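PDB 3GO2: putative L-alanine-DL-glutamate epimerase from Burkholderia xenovorans, which binds magnesium and belongs to the mandelate racemase/muconate lactonizing enzyme family, in which it probably acts as a racemase or epimerase. Local coordinates for the interface of chains A and B and the interface of chains A and C. Coordinates in Å, arbitrary orientation; residue numbers count along the deposited sequence, not the author numbering. Chains: chain A/B/C, Putative L-alanine-DL-glutamate epimerase.

Contact 1: the interface of chains A and B. Residues chain A 41-43, 86, 181, 222, 295; chain B 75-76, 78-79.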
loop_
_atom_site.group_PDB
_atom_site.type_symbol
_atom_site.label_atom_id
_atom_site.label_comp_id
_atom_site.label_asym_id
_atom_site.label_seq_id
_atom_site.Cartn_x
_atom_site.Cartn_y
_atom_site.Cartn_z
ATOM N N PHE A 41 32.749 19.105 5.661
ATOM C CA PHE A 41 31.577 18.743 4.857
ATOM C C PHE A 41 30.313 18.880 5.694
ATOM O O PHE A 41 29.594 17.912 5.941
ATOM C CB PHE A 41 31.722 17.338 4.291
ATOM C CG PHE A 41 30.812 17.045 3.108
ATOM C CD1 PHE A 41 30.831 17.857 1.984
ATOM C CD2 PHE A 41 29.995 15.919 3.099
ATOM C CE1 PHE A 41 30.012 17.595 0.896
ATOM C CE2 PHE A 41 29.182 15.641 2.004
ATOM C CZ PHE A 41 29.196 16.495 0.900
ATOM N N GLY A 42 30.065 20.104 6.126
ATOM C CA GLY A 42 28.817 20.462 6.791
ATOM C C GLY A 42 28.702 19.962 8.212
ATOM O O GLY A 42 27.587 19.873 8.739
ATOM N N SER A 43 29.845 19.709 8.861
ATOM C CA SER A 43 29.847 18.963 10.118
ATOM C C SER A 43 30.618 19.649 11.255
ATOM O O SER A 43 31.496 19.046 11.868
ATOM C CB SER A 43 30.415 17.554 9.869
ATOM O OG SER A 43 29.688 16.846 8.888
ATOM N N GLU A 86 28.853 10.976 13.703
ATOM C CA GLU A 86 30.206 11.090 13.138
ATOM C C GLU A 86 31.265 10.947 14.230
ATOM O O GLU A 86 32.300 10.316 14.022
ATOM C CB GLU A 86 30.429 12.416 12.425
ATOM C CG GLU A 86 29.643 12.588 11.159
ATOM C CD GLU A 86 29.937 13.877 10.480
ATOM O OE1 GLU A 86 31.139 14.206 10.284
ATOM O OE2 GLU A 86 28.963 14.618 10.127
ATOM N N PHE A 181 24.535 23.996 -1.234
ATOM C CA PHE A 181 25.447 24.386 -0.156
ATOM C C PHE A 181 25.686 25.903 -0.110
ATOM O O PHE A 181 26.691 26.365 0.489
ATOM C CB PHE A 181 26.784 23.641 -0.283
ATOM C CG PHE A 181 26.685 22.138 -0.289
ATOM C CD1 PHE A 181 25.757 21.449 0.485
ATOM C CD2 PHE A 181 27.609 21.384 -1.003
ATOM C CE1 PHE A 181 25.707 20.067 0.488
ATOM C CE2 PHE A 181 27.558 20.002 -0.989
ATOM C CZ PHE A 181 26.620 19.348 -0.241
ATOM N N PHE A 222 23.176 17.926 -3.420
ATOM C CA PHE A 222 21.827 18.328 -3.040
ATOM C C PHE A 222 21.378 19.553 -3.860
ATOM O O PHE A 222 20.620 20.377 -3.362
ATOM C CB PHE A 222 21.777 18.750 -1.563
ATOM C CG PHE A 222 21.961 17.642 -0.529
ATOM C CD1 PHE A 222 20.851 17.039 0.078
ATOM C CD2 PHE A 222 23.223 17.330 -0.041
ATOM C CE1 PHE A 222 21.019 16.102 1.098
ATOM C CE2 PHE A 222 23.385 16.394 0.965
ATOM C CZ PHE A 222 22.287 15.797 1.546
ATOM N N TRP A 295 32.192 8.513 8.483
ATOM C CA TRP A 295 31.106 8.989 9.315
ATOM C C TRP A 295 30.489 7.879 10.203
ATOM O O TRP A 295 30.247 8.078 11.395
ATOM C CB TRP A 295 30.008 9.529 8.398
ATOM C CG TRP A 295 30.253 10.904 7.886
ATOM C CD1 TRP A 295 31.451 11.551 7.783
ATOM C CD2 TRP A 295 29.259 11.823 7.431
ATOM N NE1 TRP A 295 31.259 12.826 7.294
ATOM C CE2 TRP A 295 29.917 13.011 7.072
ATOM C CE3 TRP A 295 27.866 11.747 7.291
ATOM C CZ2 TRP A 295 29.227 14.133 6.595
ATOM C CZ3 TRP A 295 27.188 12.866 6.837
ATOM C CH2 TRP A 295 27.870 14.029 6.484
ATOM N N LEU B 75 24.444 25.155 4.459
ATOM C CA LEU B 75 25.831 24.999 4.867
ATOM C C LEU B 75 26.083 23.715 5.629
ATOM O O LEU B 75 27.212 23.218 5.630
ATOM C CB LEU B 75 26.268 26.177 5.739
ATOM C CG LEU B 75 26.284 27.534 5.056
ATOM C CD1 LEU B 75 26.631 28.632 6.101
ATOM C CD2 LEU B 75 27.242 27.535 3.848
ATOM N N THR B 76 25.055 23.185 6.284
ATOM C CA THR B 76 25.200 21.992 7.094
ATOM C C THR B 76 24.346 20.834 6.591
ATOM O O THR B 76 24.185 19.847 7.309
ATOM C CB THR B 76 24.842 22.275 8.562
ATOM O OG1 THR B 76 23.498 22.766 8.652
ATOM C CG2 THR B 76 25.827 23.292 9.149
ATOM N N PRO B 78 24.602 18.163 4.781
ATOM C CA PRO B 78 24.986 16.749 4.903
ATOM C C PRO B 78 24.822 16.155 6.299
ATOM O O PRO B 78 24.490 14.974 6.423
ATOM C CB PRO B 78 26.453 16.747 4.482
ATOM C CG PRO B 78 26.564 17.936 3.540
ATOM C CD PRO B 78 25.663 18.975 4.149
ATOM N N ALA B 79 25.055 16.958 7.327
ATOM C CA ALA B 79 25.000 16.456 8.699
ATOM C C ALA B 79 23.869 17.114 9.462
ATOM O O ALA B 79 23.938 17.302 10.668
ATOM C CB ALA B 79 26.353 16.682 9.395
#
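B:Pro78 plugs an aromatic pocket of chain A, lined by A:Phe41, A:Phe181 and A:Trp295, and this patch of the A-B interface is a worked example of a surface that joins by shape and not by polar bonds. One contact is CH-pi: ring carbon CG of B:Pro78 sits over one face of the A:Phe41 ring, 3.9 Å from its centroid and displaced toward the rim, the two side chains crossing at about a right angle. With CG anti to its backbone N (chi1 -161°), A:Phe41 lays that face across the proline. Apolar packing completes the grip. A:Phe181 brings its CE1 to 3.8 Å from the same CG of B:Pro78, and A:Trp295 turns the far rim of its indole inward, CH2 lying 3.7 Å from B:Pro78 CB. The carbonyl O of B:Pro78 lies in the indole plane at its edge, 3.4 Å from A:Trp295 CZ3.

Hydrogen bonds stay within chain A. The hydroxyl OG of A:Ser43 reaches the syn lone pair of the A:Glu86 carboxylate oxygen OE2 at 2.7 Å. A:Ser43 OG also lies 3.1 Å from A:Phe41 O, above the carbonyl plane and off its lone pairs; the positions do not show which acceptor takes its hydrogen. The methyl CB of B:Ala79 rests on the serine-glutamate pair, 3.4 Å from A:Ser43 OG.

Backbone also packs on backbone: A:Gly42 CA lies 3.4 Å from B:Leu75 O. The end of helix 65-76 and the short helix 77-79 of chain B enter between the loop carrying A:Phe41 to A:Ser43, helix 82-103, the short helix 179-181 and helix 293-296 of chain A; a two-fold repeats this patch, which probably helps hold paired subunits together.

Contact 2: the interface of chains A and C. Residues chain A 258-259, 281-282, 284; chain C 252, 256.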
loop_
_atom_site.group_PDB
_atom_site.type_symbol
_atom_site.label_atom_id
_atom_site.label_comp_id
_atom_site.label_asym_id
_atom_site.label_seq_id
_atom_site.Cartn_x
_atom_site.Cartn_y
_atom_site.Cartn_z
ATOM N N ARG A 258 14.413 8.349 -9.757
ATOM C CA ARG A 258 15.045 7.140 -10.293
ATOM C C ARG A 258 14.133 6.451 -11.313
ATOM O O ARG A 258 14.578 6.008 -12.380
ATOM C CB ARG A 258 15.454 6.172 -9.199
ATOM C CG ARG A 258 16.277 4.991 -9.720
ATOM C CD ARG A 258 16.168 3.818 -8.821
ATOM N NE ARG A 258 16.921 2.666 -9.330
ATOM C CZ ARG A 258 16.723 1.420 -8.928
ATOM N NH1 ARG A 258 15.782 1.110 -8.010
ATOM N NH2 ARG A 258 17.454 0.454 -9.444
ATOM N N ASN A 259 12.844 6.374 -10.989
ATOM C CA ASN A 259 11.886 5.683 -11.845
ATOM C C ASN A 259 11.827 6.282 -13.235
ATOM O O ASN A 259 11.468 5.579 -14.196
ATOM C CB ASN A 259 10.507 5.709 -11.198
ATOM C CG ASN A 259 9.535 4.780 -11.861
ATOM O OD1 ASN A 259 9.908 3.693 -12.316
ATOM N ND2 ASN A 259 8.265 5.188 -11.914
ATOM N N PHE A 281 15.734 2.198 0.420
ATOM C CA PHE A 281 15.689 0.878 -0.198
ATOM C C PHE A 281 14.228 0.406 -0.338
ATOM O O PHE A 281 13.848 -0.179 -1.368
ATOM C CB PHE A 281 16.519 -0.125 0.598
ATOM C CG PHE A 281 18.021 0.172 0.663
ATOM C CD1 PHE A 281 18.613 1.219 -0.020
ATOM C CD2 PHE A 281 18.854 -0.664 1.405
ATOM C CE1 PHE A 281 19.973 1.452 0.065
ATOM C CE2 PHE A 281 20.219 -0.433 1.489
ATOM C CZ PHE A 281 20.778 0.625 0.808
ATOM N N ASP A 282 13.409 0.666 0.677
ATOM C CA ASP A 282 11.986 0.280 0.622
ATOM C C ASP A 282 11.255 0.944 -0.562
ATOM O O ASP A 282 10.320 0.357 -1.130
ATOM C CB ASP A 282 11.299 0.654 1.926
ATOM C CG ASP A 282 11.702 -0.260 3.089
ATOM O OD1 ASP A 282 12.363 -1.288 2.873
ATOM O OD2 ASP A 282 11.298 0.076 4.202
ATOM N N ASN A 284 12.716 1.740 -3.478
ATOM C CA ASN A 284 13.423 1.499 -4.755
ATOM C C ASN A 284 14.084 2.771 -5.248
ATOM O O ASN A 284 14.111 3.051 -6.458
ATOM C CB ASN A 284 12.481 0.984 -5.850
ATOM C CG ASN A 284 11.948 -0.365 -5.556
ATOM O OD1 ASN A 284 12.705 -1.276 -5.257
ATOM N ND2 ASN A 284 10.626 -0.525 -5.673
ATOM N N GLN C 252 10.935 -7.327 -5.362
ATOM C CA GLN C 252 10.898 -5.861 -5.580
ATOM C C GLN C 252 11.908 -5.417 -6.658
ATOM O O GLN C 252 11.583 -4.623 -7.548
ATOM C CB GLN C 252 11.113 -5.121 -4.233
ATOM C CG GLN C 252 11.283 -3.641 -4.311
ATOM C CD GLN C 252 11.717 -3.001 -2.963
ATOM O OE1 GLN C 252 11.541 -3.574 -1.888
ATOM N NE2 GLN C 252 12.320 -1.830 -3.047
ATOM N N TYR C 256 11.139 -3.983 -10.422
ATOM C CA TYR C 256 11.678 -2.697 -10.881
ATOM C C TYR C 256 12.287 -2.872 -12.267
ATOM O O TYR C 256 12.059 -2.065 -13.184
ATOM C CB TYR C 256 12.703 -2.121 -9.864
ATOM C CG TYR C 256 13.104 -0.724 -10.229
ATOM C CD1 TYR C 256 12.399 0.368 -9.725
ATOM C CD2 TYR C 256 14.119 -0.483 -11.136
ATOM C CE1 TYR C 256 12.719 1.643 -10.073
ATOM C CE2 TYR C 256 14.443 0.817 -11.526
ATOM C CZ TYR C 256 13.727 1.874 -11.003
ATOM O OH TYR C 256 14.015 3.159 -11.379
HETATM O O HOH W 1 15.725 3.570 -13.453
#
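A:Arg258 crosses C:Tyr256 obliquely and lays its guanidinium flat over one face of the phenol ring, a cation-pi stack that joins two helices. Its CG is anti to the backbone N (chi1 -173°) and its chain runs extended to NE, which carries the guanidinium over the phenol. From CB, 4.0 Å from C:Tyr256 OH, the chain passes the hydroxyl again at CG, 3.4 Å from that OH. CD and NE then move past the hydroxyl toward CZ of the ring. At the tip the guanidinium and ring planes are 4° apart. CZ of A:Arg258 lies 3.5 Å from C:Tyr256 CE2, and NH2 lies above the CE2 and CD2 side of the ring. NH1 sits over the face, 3.6 Å from the C:Tyr256 ring centroid. NH1 also donates in the guanidinium plane to the A:Asn284 carbonyl O at 3.0 Å, a bond that helps fix the rotation of the group.

The hydroxyl OH of C:Tyr256 lies 3.1 Å from the backbone O of A:Arg258, a plausible hydrogen bond, and water 1 bridges the same two oxygens. Farther along, C:Gln252 NE2 gives a hydrogen bond of 2.8 Å to A:Phe281 O, in the carbonyl plane. The tip-to-tip approach of C:Gln252 to A:Asn284 is modelled too close to interpret.

This may be an assembly or a crystal contact. Chain C contributes helix 251-259; chain A offers the end of its own helix 251-259, the end of helix 273-282 and the loop residue A:Asn284.

Contact 1 and contact 2 lie about 26 Å apart, measured between the centres of their C-alpha atoms, and have no residue in common. They use different elements of chain A, so one subunit can hold both neighbours at once. Contact 1 belongs to a two-fold interface, whereas the interface of contact 2 departs from an exact two-fold, although helix 251-259 serves both of its chains. Used together, the two kinds of junction could build the deposited assembly of eight copies from paired subunits; the structure alone does not show whether that octamer forms in solution.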